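Local coordinates for protein GCN5-related N-acetyltransferase (Exiguobacterium sibiricum 255-15, PDB 3GY9) that binds coenzyme A and probably transfers an acyl group to a still unidentified acceptor, as GCN5-related N-acetyltransferases do, at residues A[76-81]-A[111-116]; A[6-11]-A[50-55]; A[104-109]-A[138-143]. One frame throughout, in Å; residues are numbered along the deposited sequence. Where two conformers were deposited one is given.

Contact 1 of 3, residues A[76-81]-A[111-116]; sequences TGRIRH and RLVLYS. With SO4 (sulfate ion), chain E; SO4 (sulfate ion), chain F.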
loop_
_atom_site.group_PDB
_atom_site.type_symbol
_atom_site.label_atom_id
_atom_site.label_comp_id
_atom_site.label_asym_id
_atom_site.label_seq_id
_atom_site.Cartn_x
_atom_site.Cartn_y
_atom_site.Cartn_z
ATOM N N THR A 76 -10.883 -7.768 8.650
ATOM C CA THR A 76 -9.520 -7.828 8.147
ATOM C C THR A 76 -9.388 -6.996 6.886
ATOM O O THR A 76 -10.194 -7.105 5.960
ATOM C CB THR A 76 -9.104 -9.290 7.847
ATOM O OG1 THR A 76 -9.167 -10.064 9.066
ATOM C CG2 THR A 76 -7.693 -9.370 7.276
ATOM N N GLY A 77 -8.385 -6.133 6.870
ATOM C CA GLY A 77 -8.081 -5.355 5.676
ATOM C C GLY A 77 -6.824 -5.880 5.020
ATOM O O GLY A 77 -5.969 -6.454 5.672
ATOM N N ARG A 78 -6.741 -5.687 3.710
ATOM C CA ARG A 78 -5.595 -6.088 2.919
ATOM C C ARG A 78 -4.891 -4.844 2.407
ATOM O O ARG A 78 -5.546 -3.970 1.811
ATOM C CB ARG A 78 -6.061 -6.919 1.726
ATOM C CG ARG A 78 -4.898 -7.526 0.982
ATOM C CD ARG A 78 -5.385 -8.294 -0.237
ATOM N NE ARG A 78 -4.311 -9.089 -0.846
ATOM C CZ ARG A 78 -4.074 -10.372 -0.562
ATOM N NH1 ARG A 78 -4.764 -11.026 0.354
ATOM N NH2 ARG A 78 -3.072 -10.990 -1.157
ATOM N N ILE A 79 -3.583 -4.738 2.659
ATOM C CA ILE A 79 -2.766 -3.679 2.103
ATOM C C ILE A 79 -2.359 -4.084 0.690
ATOM O O ILE A 79 -1.852 -5.175 0.496
ATOM C CB ILE A 79 -1.551 -3.411 3.003
ATOM C CG1 ILE A 79 -2.052 -2.859 4.355
ATOM C CG2 ILE A 79 -0.564 -2.462 2.324
ATOM C CD1 ILE A 79 -0.978 -2.757 5.426
ATOM N N ARG A 80 -2.662 -3.223 -0.289
ATOM C CA ARG A 80 -2.549 -3.592 -1.690
ATOM C C ARG A 80 -1.776 -2.608 -2.506
ATOM O O ARG A 80 -1.822 -1.407 -2.279
ATOM C CB ARG A 80 -3.937 -3.686 -2.310
ATOM C CG ARG A 80 -4.857 -4.644 -1.556
ATOM C CD ARG A 80 -5.973 -5.174 -2.445
ATOM N NE ARG A 80 -5.469 -6.030 -3.506
ATOM C CZ ARG A 80 -6.173 -6.435 -4.558
ATOM N NH1 ARG A 80 -7.428 -6.060 -4.732
ATOM N NH2 ARG A 80 -5.589 -7.181 -5.474
ATOM N N HIS A 81 -1.109 -3.149 -3.516
ATOM C CA HIS A 81 -0.536 -2.357 -4.603
ATOM C C HIS A 81 0.539 -1.390 -4.164
ATOM O O HIS A 81 0.664 -0.303 -4.712
ATOM C CB HIS A 81 -1.625 -1.608 -5.387
ATOM C CG HIS A 81 -2.781 -2.464 -5.806
ATOM N ND1 HIS A 81 -2.636 -3.605 -6.563
ATOM C CD2 HIS A 81 -4.111 -2.334 -5.575
ATOM C CE1 HIS A 81 -3.830 -4.126 -6.798
ATOM N NE2 HIS A 81 -4.738 -3.384 -6.184
ATOM N N ARG A 111 -7.343 -6.314 11.930
ATOM C CA ARG A 111 -6.166 -7.013 11.453
ATOM C C ARG A 111 -5.857 -6.540 10.054
ATOM O O ARG A 111 -6.783 -6.297 9.287
ATOM C CB ARG A 111 -6.440 -8.511 11.412
ATOM C CG ARG A 111 -5.273 -9.344 10.915
ATOM C CD ARG A 111 -5.547 -10.844 11.067
ATOM N NE ARG A 111 -5.479 -11.272 12.461
ATOM C CZ ARG A 111 -6.488 -11.800 13.158
ATOM N NH1 ARG A 111 -7.682 -12.013 12.607
ATOM N NH2 ARG A 111 -6.290 -12.148 14.428
ATOM N N LEU A 112 -4.577 -6.379 9.721
ATOM C CA LEU A 112 -4.157 -6.078 8.344
ATOM C C LEU A 112 -3.234 -7.156 7.831
ATOM O O LEU A 112 -2.369 -7.638 8.562
ATOM C CB LEU A 112 -3.431 -4.740 8.251
ATOM C CG LEU A 112 -4.255 -3.530 8.689
ATOM C CD1 LEU A 112 -3.394 -2.285 8.631
ATOM C CD2 LEU A 112 -5.513 -3.342 7.832
ATOM N N VAL A 113 -3.454 -7.537 6.573
ATOM C CA VAL A 113 -2.669 -8.575 5.934
ATOM C C VAL A 113 -2.175 -8.102 4.585
ATOM O O VAL A 113 -2.714 -7.171 4.014
ATOM C CB VAL A 113 -3.472 -9.876 5.763
ATOM C CG1 VAL A 113 -4.006 -10.337 7.122
ATOM C CG2 VAL A 113 -4.605 -9.734 4.756
ATOM N N LEU A 114 -1.153 -8.771 4.072
ATOM C CA LEU A 114 -0.610 -8.435 2.749
ATOM C C LEU A 114 0.182 -9.618 2.212
ATOM O O LEU A 114 0.548 -10.532 2.955
ATOM C CB LEU A 114 0.251 -7.166 2.793
ATOM C CG LEU A 114 1.493 -7.214 3.696
ATOM C CD1 LEU A 114 2.733 -7.688 2.942
ATOM C CD2 LEU A 114 1.748 -5.852 4.335
ATOM N N TYR A 115 0.441 -9.553 0.906
ATOM C CA TYR A 115 1.271 -10.540 0.225
ATOM C C TYR A 115 2.462 -9.836 -0.396
ATOM O O TYR A 115 2.298 -9.065 -1.334
ATOM C CB TYR A 115 0.459 -11.264 -0.839
ATOM C CG TYR A 115 1.211 -12.409 -1.475
ATOM C CD1 TYR A 115 2.046 -12.195 -2.555
ATOM C CD2 TYR A 115 1.086 -13.694 -0.980
ATOM C CE1 TYR A 115 2.743 -13.240 -3.136
ATOM C CE2 TYR A 115 1.777 -14.754 -1.562
ATOM C CZ TYR A 115 2.606 -14.509 -2.636
ATOM O OH TYR A 115 3.289 -15.551 -3.218
ATOM N N SER A 116 3.659 -10.095 0.132
ATOM C CA SER A 116 4.888 -9.559 -0.441
ATOM C C SER A 116 5.958 -10.626 -0.447
ATOM O O SER A 116 6.404 -11.058 0.613
ATOM C CB SER A 116 5.386 -8.370 0.363
ATOM O OG SER A 116 6.563 -7.836 -0.237
HETATM S S SO4 E . -1.796 -6.930 -3.910
HETATM O O1 SO4 E . -0.791 -5.880 -4.100
HETATM O O2 SO4 E . -2.456 -7.252 -5.170
HETATM O O3 SO4 E . -2.780 -6.504 -2.928
HETATM O O4 SO4 E . -1.152 -8.139 -3.380
HETATM S S SO4 F . -6.520 -7.307 -8.871
HETATM O O1 SO4 F . -5.120 -7.516 -8.500
HETATM O O2 SO4 F . -6.682 -5.897 -9.219
HETATM O O3 SO4 F . -7.378 -7.747 -7.759
HETATM O O4 SO4 F . -6.837 -8.099 -10.050
HETATM O O HOH W 1 -8.141 -12.623 9.474
HETATM O O HOH W 2 -0.966 -7.536 -0.566
#

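Contact 2 of 3, residues A[6-11]-A[50-55]; sequences IERVND and AMFVAL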
loop_
_atom_site.group_PDB
_atom_site.type_symbol
_atom_site.label_atom_id
_atom_site.label_comp_id
_atom_site.label_asym_id
_atom_site.label_seq_id
_atom_site.Cartn_x
_atom_site.Cartn_y
_atom_site.Cartn_z
ATOM N N ILE A 6 1.979 12.629 0.767
ATOM C CA ILE A 6 1.172 11.452 0.521
ATOM C C ILE A 6 -0.273 11.931 0.402
ATOM O O ILE A 6 -0.811 12.536 1.345
ATOM C CB ILE A 6 1.256 10.413 1.661
ATOM C CG1 ILE A 6 2.702 10.043 2.037
ATOM C CG2 ILE A 6 0.461 9.164 1.288
ATOM C CD1 ILE A 6 3.461 9.302 1.000
ATOM N N GLU A 7 -0.895 11.639 -0.736
ATOM C CA GLU A 7 -2.232 12.124 -1.059
ATOM C C GLU A 7 -3.179 10.948 -1.295
ATOM O O GLU A 7 -2.768 9.946 -1.866
ATOM C CB GLU A 7 -2.173 12.996 -2.327
ATOM C CG GLU A 7 -3.531 13.227 -2.957
ATOM C CD GLU A 7 -3.564 14.334 -3.970
ATOM O OE1 GLU A 7 -4.271 15.330 -3.713
ATOM O OE2 GLU A 7 -2.901 14.207 -5.017
ATOM N N ARG A 8 -4.442 11.096 -0.898
ATOM C CA ARG A 8 -5.503 10.153 -1.259
ATOM C C ARG A 8 -5.908 10.331 -2.714
ATOM O O ARG A 8 -6.110 11.459 -3.180
ATOM C CB ARG A 8 -6.724 10.432 -0.390
ATOM C CG ARG A 8 -7.897 9.490 -0.516
ATOM C CD ARG A 8 -9.036 9.964 0.403
ATOM N NE ARG A 8 -8.491 10.235 1.715
ATOM C CZ ARG A 8 -8.250 9.302 2.643
ATOM N NH1 ARG A 8 -8.674 8.046 2.488
ATOM N NH2 ARG A 8 -7.648 9.655 3.758
ATOM N N VAL A 9 -6.045 9.220 -3.426
ATOM C CA VAL A 9 -6.467 9.240 -4.804
ATOM C C VAL A 9 -7.980 9.252 -4.820
ATOM O O VAL A 9 -8.611 8.258 -4.464
ATOM C CB VAL A 9 -5.938 8.012 -5.570
ATOM C CG1 VAL A 9 -6.485 7.961 -6.978
ATOM C CG2 VAL A 9 -4.437 8.020 -5.572
ATOM N N ASN A 10 -8.549 10.386 -5.207
ATOM C CA ASN A 10 -9.976 10.495 -5.462
ATOM C C ASN A 10 -10.282 10.561 -6.955
ATOM O O ASN A 10 -11.429 10.367 -7.352
ATOM C CB ASN A 10 -10.552 11.730 -4.772
ATOM C CG ASN A 10 -10.421 11.673 -3.272
ATOM O OD1 ASN A 10 -9.901 12.599 -2.661
ATOM N ND2 ASN A 10 -10.874 10.573 -2.670
ATOM N N ASP A 11 -9.261 10.816 -7.775
ATOM C CA ASP A 11 -9.414 10.942 -9.231
ATOM C C ASP A 11 -8.209 10.291 -9.892
ATOM O O ASP A 11 -7.162 10.918 -10.059
ATOM C CB ASP A 11 -9.537 12.419 -9.622
ATOM C CG ASP A 11 -9.537 12.649 -11.143
ATOM O OD1 ASP A 11 -9.677 11.679 -11.918
ATOM O OD2 ASP A 11 -9.403 13.827 -11.553
ATOM N N ALA A 50 -8.937 2.783 0.611
ATOM C CA ALA A 50 -8.302 4.001 0.118
ATOM C C ALA A 50 -7.083 3.626 -0.699
ATOM O O ALA A 50 -6.448 2.586 -0.459
ATOM C CB ALA A 50 -7.884 4.871 1.267
HETATM N N MSE A 51 -6.722 4.509 -1.636
HETATM C CA MSE A 51 -5.489 4.384 -2.389
HETATM C C MSE A 51 -4.749 5.688 -2.228
HETATM O O MSE A 51 -5.359 6.772 -2.319
HETATM C CB MSE A 51 -5.767 4.147 -3.860
HETATM C CG MSE A 51 -4.549 3.998 -4.745
HETATM SE SE MSE A 51 -3.246 2.637 -4.169
HETATM C CE MSE A 51 -4.458 1.193 -3.937
ATOM N N PHE A 52 -3.443 5.582 -1.978
ATOM C CA PHE A 52 -2.597 6.761 -1.831
ATOM C C PHE A 52 -1.502 6.808 -2.875
ATOM O O PHE A 52 -1.074 5.782 -3.388
ATOM C CB PHE A 52 -1.953 6.786 -0.441
ATOM C CG PHE A 52 -2.946 6.802 0.663
ATOM C CD1 PHE A 52 -3.574 7.981 1.020
ATOM C CD2 PHE A 52 -3.264 5.641 1.350
ATOM C CE1 PHE A 52 -4.520 7.998 2.036
ATOM C CE2 PHE A 52 -4.218 5.658 2.379
ATOM C CZ PHE A 52 -4.835 6.845 2.719
ATOM N N VAL A 53 -1.052 8.029 -3.166
ATOM C CA VAL A 53 0.158 8.242 -3.946
ATOM C C VAL A 53 1.106 9.151 -3.186
ATOM O O VAL A 53 0.654 10.038 -2.438
ATOM C CB VAL A 53 -0.104 8.888 -5.341
ATOM C CG1 VAL A 53 -0.660 7.851 -6.281
ATOM C CG2 VAL A 53 -0.990 10.109 -5.233
ATOM N N ALA A 54 2.404 8.933 -3.408
ATOM C CA ALA A 54 3.442 9.827 -2.899
ATOM C C ALA A 54 3.845 10.716 -4.065
ATOM O O ALA A 54 4.188 10.216 -5.128
ATOM C CB ALA A 54 4.622 9.051 -2.411
ATOM N N LEU A 55 3.760 12.022 -3.851
ATOM C CA LEU A 55 4.110 13.006 -4.847
ATOM C C LEU A 55 5.388 13.712 -4.470
ATOM O O LEU A 55 5.560 14.156 -3.326
ATOM C CB LEU A 55 3.013 14.044 -4.983
ATOM C CG LEU A 55 1.669 13.523 -5.461
ATOM C CD1 LEU A 55 0.711 14.672 -5.527
ATOM C CD2 LEU A 55 1.749 12.857 -6.823
HETATM O O HOH W 3 -8.816 6.473 -2.274
#

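Contact 3 of 3, residues A[104-109]-A[138-143]; sequences EAFLTY and HTLDKT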
loop_
_atom_site.group_PDB
_atom_site.type_symbol
_atom_site.label_atom_id
_atom_site.label_comp_id
_atom_site.label_asym_id
_atom_site.label_seq_id
_atom_site.Cartn_x
_atom_site.Cartn_y
_atom_site.Cartn_z
ATOM N N GLU A 104 -4.725 4.685 9.234
ATOM C CA GLU A 104 -6.090 4.864 8.775
ATOM C C GLU A 104 -6.849 3.538 8.738
ATOM O O GLU A 104 -7.997 3.481 9.162
ATOM C CB GLU A 104 -6.126 5.517 7.399
ATOM C CG GLU A 104 -7.530 5.801 6.903
ATOM C CD GLU A 104 -7.548 6.568 5.614
ATOM O OE1 GLU A 104 -7.009 7.699 5.595
ATOM O OE2 GLU A 104 -8.103 6.042 4.625
ATOM N N ALA A 105 -6.229 2.481 8.221
ATOM C CA ALA A 105 -6.926 1.234 8.034
ATOM C C ALA A 105 -7.351 0.616 9.346
ATOM O O ALA A 105 -8.379 -0.057 9.415
ATOM C CB ALA A 105 -6.060 0.257 7.242
ATOM N N PHE A 106 -6.556 0.830 10.385
ATOM C CA PHE A 106 -6.905 0.297 11.709
ATOM C C PHE A 106 -8.104 1.005 12.360
ATOM O O PHE A 106 -8.555 0.595 13.420
ATOM C CB PHE A 106 -5.682 0.284 12.653
ATOM C CG PHE A 106 -4.790 -0.925 12.477
ATOM C CD1 PHE A 106 -5.315 -2.221 12.522
ATOM C CD2 PHE A 106 -3.424 -0.786 12.271
ATOM C CE1 PHE A 106 -4.500 -3.330 12.379
ATOM C CE2 PHE A 106 -2.609 -1.907 12.134
ATOM C CZ PHE A 106 -3.149 -3.170 12.167
ATOM N N LEU A 107 -8.633 2.054 11.730
ATOM C CA LEU A 107 -9.901 2.635 12.177
ATOM C C LEU A 107 -11.078 1.764 11.764
ATOM O O LEU A 107 -12.145 1.859 12.365
ATOM C CB LEU A 107 -10.107 4.039 11.603
ATOM C CG LEU A 107 -9.110 5.089 12.063
ATOM C CD1 LEU A 107 -9.265 6.352 11.219
ATOM C CD2 LEU A 107 -9.263 5.406 13.547
ATOM N N THR A 108 -10.867 0.930 10.750
ATOM C CA THR A 108 -11.909 0.069 10.188
ATOM C C THR A 108 -11.693 -1.412 10.483
ATOM O O THR A 108 -12.671 -2.113 10.709
ATOM C CB THR A 108 -12.005 0.276 8.668
ATOM O OG1 THR A 108 -12.354 1.634 8.418
ATOM C CG2 THR A 108 -13.073 -0.589 8.065
ATOM N N TYR A 109 -10.432 -1.862 10.521
ATOM C CA TYR A 109 -10.073 -3.282 10.579
ATOM C C TYR A 109 -9.296 -3.602 11.853
ATOM O O TYR A 109 -8.573 -2.763 12.382
ATOM C CB TYR A 109 -9.263 -3.706 9.340
ATOM C CG TYR A 109 -10.011 -3.423 8.048
ATOM C CD1 TYR A 109 -11.084 -4.211 7.658
ATOM C CD2 TYR A 109 -9.645 -2.370 7.234
ATOM C CE1 TYR A 109 -11.771 -3.962 6.468
ATOM C CE2 TYR A 109 -10.336 -2.086 6.048
ATOM C CZ TYR A 109 -11.410 -2.885 5.685
ATOM O OH TYR A 109 -12.129 -2.609 4.539
ATOM N N HIS A 138 2.238 -11.641 5.307
ATOM C CA HIS A 138 2.454 -10.817 6.504
ATOM C C HIS A 138 1.138 -10.394 7.126
ATOM O O HIS A 138 0.174 -10.131 6.413
ATOM C CB HIS A 138 3.274 -9.579 6.179
ATOM C CG HIS A 138 4.698 -9.875 5.835
ATOM N ND1 HIS A 138 5.094 -10.221 4.559
ATOM C CD2 HIS A 138 5.818 -9.899 6.600
ATOM C CE1 HIS A 138 6.399 -10.424 4.550
ATOM N NE2 HIS A 138 6.861 -10.249 5.776
ATOM N N THR A 139 1.111 -10.334 8.454
ATOM C CA THR A 139 -0.101 -9.993 9.193
ATOM C C THR A 139 0.226 -9.109 10.401
ATOM O O THR A 139 1.326 -9.173 10.953
ATOM C CB THR A 139 -0.843 -11.280 9.650
ATOM O OG1 THR A 139 -2.127 -10.944 10.197
ATOM C CG2 THR A 139 -0.033 -12.063 10.686
ATOM N N LEU A 140 -0.744 -8.313 10.833
ATOM C CA LEU A 140 -0.563 -7.472 12.017
ATOM C C LEU A 140 -1.909 -7.219 12.673
ATOM O O LEU A 140 -2.820 -6.741 12.003
ATOM C CB LEU A 140 0.084 -6.142 11.625
ATOM C CG LEU A 140 0.270 -5.090 12.726
ATOM C CD1 LEU A 140 1.198 -5.616 13.804
ATOM C CD2 LEU A 140 0.785 -3.779 12.122
ATOM N N ASP A 141 -2.016 -7.507 13.966
ATOM C CA ASP A 141 -3.240 -7.236 14.728
ATOM C C ASP A 141 -3.252 -5.808 15.264
ATOM O O ASP A 141 -2.213 -5.271 15.632
ATOM C CB ASP A 141 -3.355 -8.190 15.921
ATOM C CG ASP A 141 -3.636 -9.620 15.517
ATOM O OD1 ASP A 141 -4.196 -9.856 14.423
ATOM O OD2 ASP A 141 -3.310 -10.509 16.332
ATOM N N LYS A 142 -4.442 -5.227 15.386
ATOM C CA LYS A 142 -4.563 -3.861 15.889
ATOM C C LYS A 142 -4.001 -3.735 17.298
ATOM O O LYS A 142 -3.375 -2.739 17.625
ATOM C CB LYS A 142 -6.025 -3.401 15.883
ATOM C CG LYS A 142 -6.201 -1.921 16.227
ATOM C CD LYS A 142 -7.645 -1.440 16.098
ATOM C CE LYS A 142 -8.558 -2.034 17.145
ATOM N NZ LYS A 142 -9.830 -1.245 17.285
ATOM N N THR A 143 -4.221 -4.747 18.125
ATOM C CA THR A 143 -3.723 -4.703 19.498
ATOM C C THR A 143 -2.200 -4.568 19.511
ATOM O O THR A 143 -1.653 -3.824 20.317
ATOM C CB THR A 143 -4.171 -5.927 20.312
ATOM O OG1 THR A 143 -3.851 -7.117 19.597
ATOM C CG2 THR A 143 -5.671 -5.893 20.547
HETATM O O HOH W 4 -11.128 -1.402 14.104
#

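Contact 1 of 3, residues A[76-81]-A[111-116]
Gly77 sits between Arg111 and Val113 in a parallel backbone ladder: its N donates to Arg111 O at 2.9 Å, and its O accepts from Val113 N at the same length. Ile79 N then donates to Val113 O at 2.9 Å.

The apolar contacts lie on both faces. With no side chain at Gly77, Leu112 CD2 can settle 3.9 Å from Gly77 CA. Leu112 CD1 meets Ile79 CD1 at 4.0 Å, the two side chains crossing at about a right angle beneath helix 93-105, whose Leu98, Ile101 and Ala105 cover them. On the other face Thr76 has CG2 anti to its backbone N and sets it 3.8 Å from Val113 CG1.

Polar groups work at the two ends. One water joins Thr76 OG1 to Arg111 NH1; the same OG1 is also hydrogen-bonded to the carbonyl of Ala74, while Arg111 NE forms a salt bridge with Asp141. The extended Arg78 lies beside Tyr115, with NH2 3.6 Å from Tyr115 CB, and spends its guanidinium on Gln70 and the carbonyl of Lys135. Past Val113 the direct ladder stops, and a second water stands between Ile79 O and Tyr115 N. A sulfate ion, probably from the crystallisation liquor, accepts there from Arg80 NE at 2.8 Å and from His81 N.

Strand 76-84, helix 93-105 and strand 111-114 form a beta-alpha-beta crossover, and its paired strands drawing apart toward the coenzyme A end are a hallmark of the GNAT fold.

Contact 2 of 3, residues A[6-11]-A[50-55]
Arg8 and Phe52 are brought together by their torsions. Arg8 has CG anti to the backbone N (chi1 -175°) and then bends at chi3, while Phe52 has CG anti to its carbonyl carbon (chi1 -59°). The two side chains lie side by side, and the ring turns its CE1 rim to one face of the guanidinium, off centre, the planes 72° apart; CE1 of Phe52 is 3.9 Å from Arg8 NH2. The charge is met from outside by Glu104 in a salt bridge.

On the same face Ile6 spreads its two branches, CG2 touching Phe52 CB at 3.8 Å and CD1 touching Ala54 CB at 3.6 Å. Across the sheet, Val9 CG2 packs on Val53 CG1 at 3.8 Å, next to Tyr15.

An alanine in place of Phe52 would keep CB against Ile6 but would probably leave the Arg8 guanidinium without its aromatic neighbour, freer to turn, and open a gap under Leu97 and Lys100.

The backbones pair antiparallel. Glu7 and Val53 exchange two bonds, Glu7 N to Val53 O at 2.8 Å and Val53 N to Glu7 O at 2.9 Å, and Val9 N donates to Met51 O at 2.8 Å. Beyond that a water lies between Val9 O and Met51 N, carrying the link one step further.

This is the antiparallel pairing of the N-terminal strand with strand 50-55 at one margin of the GNAT sheet.

Contact 3 of 3, residues A[104-109]-A[138-143]
The Phe106 ring overlaps the start of Lys142, its CD1 3.6 Å from Lys142 CB and its CE1 3.6 Å from Lys142 N. In the GNAT fold this is where the tail of the crossover helix 93-105 meets strand 138-141 as that strand passes into the C-terminal helix 142-147.

The far side of the ring reaches Leu140. CE2 lies 3.9 Å from Leu140 CD2, the two side chains crossing at about a right angle, and Leu140 O comes to the ring edge, near its plane, 3.6 Å from Phe106 CZ. Leu112 and Phe145 also touch this ring, which is buried between helix end, sheet and terminal helix.

Behind Phe106 the chain turns sharply, with Ala105 O accepting from both Thr108 N and Tyr109 N. Tyr109 points its hydroxyl elsewhere, to the carbonyl of Gly48. Asp141, at the N-cap position, makes no capping bond with its side chain, whose carboxylate turns away to its salt-bridge partner.

Lys142 runs past Phe106 in the opposite direction, extended as far as CD (chi2 175°), which rests 3.5 Å from Phe106 O. The chain then bends, and a water weakly bridges Phe106 O, at 3.3 Å, and Lys142 NZ, at 3.4 Å.

All three contacts are largely buried and belong to one sheet with its crossover helix. Contact 1 lies nearest the middle of the chain. The centres of contact 1 and contact 2 are about 17 Å apart. Contact 2 pairs strands at the margin, and contact 3 lies furthest from the middle. Contacts 1 and 2 rest on backbone ladders, parallel and antiparallel respectively, whereas contact 3 has no hydrogen bond directly between its segments and depends on an aromatic ring. Contacts 1 and 3 sit side by side on neighbouring strands, Leu112 O probably accepting from Leu140 N, with Tyr109 packed on Thr76 and Gly77. Helix 93-105 reaches contact 2 through Glu104, which lies against Ala50 and Phe52.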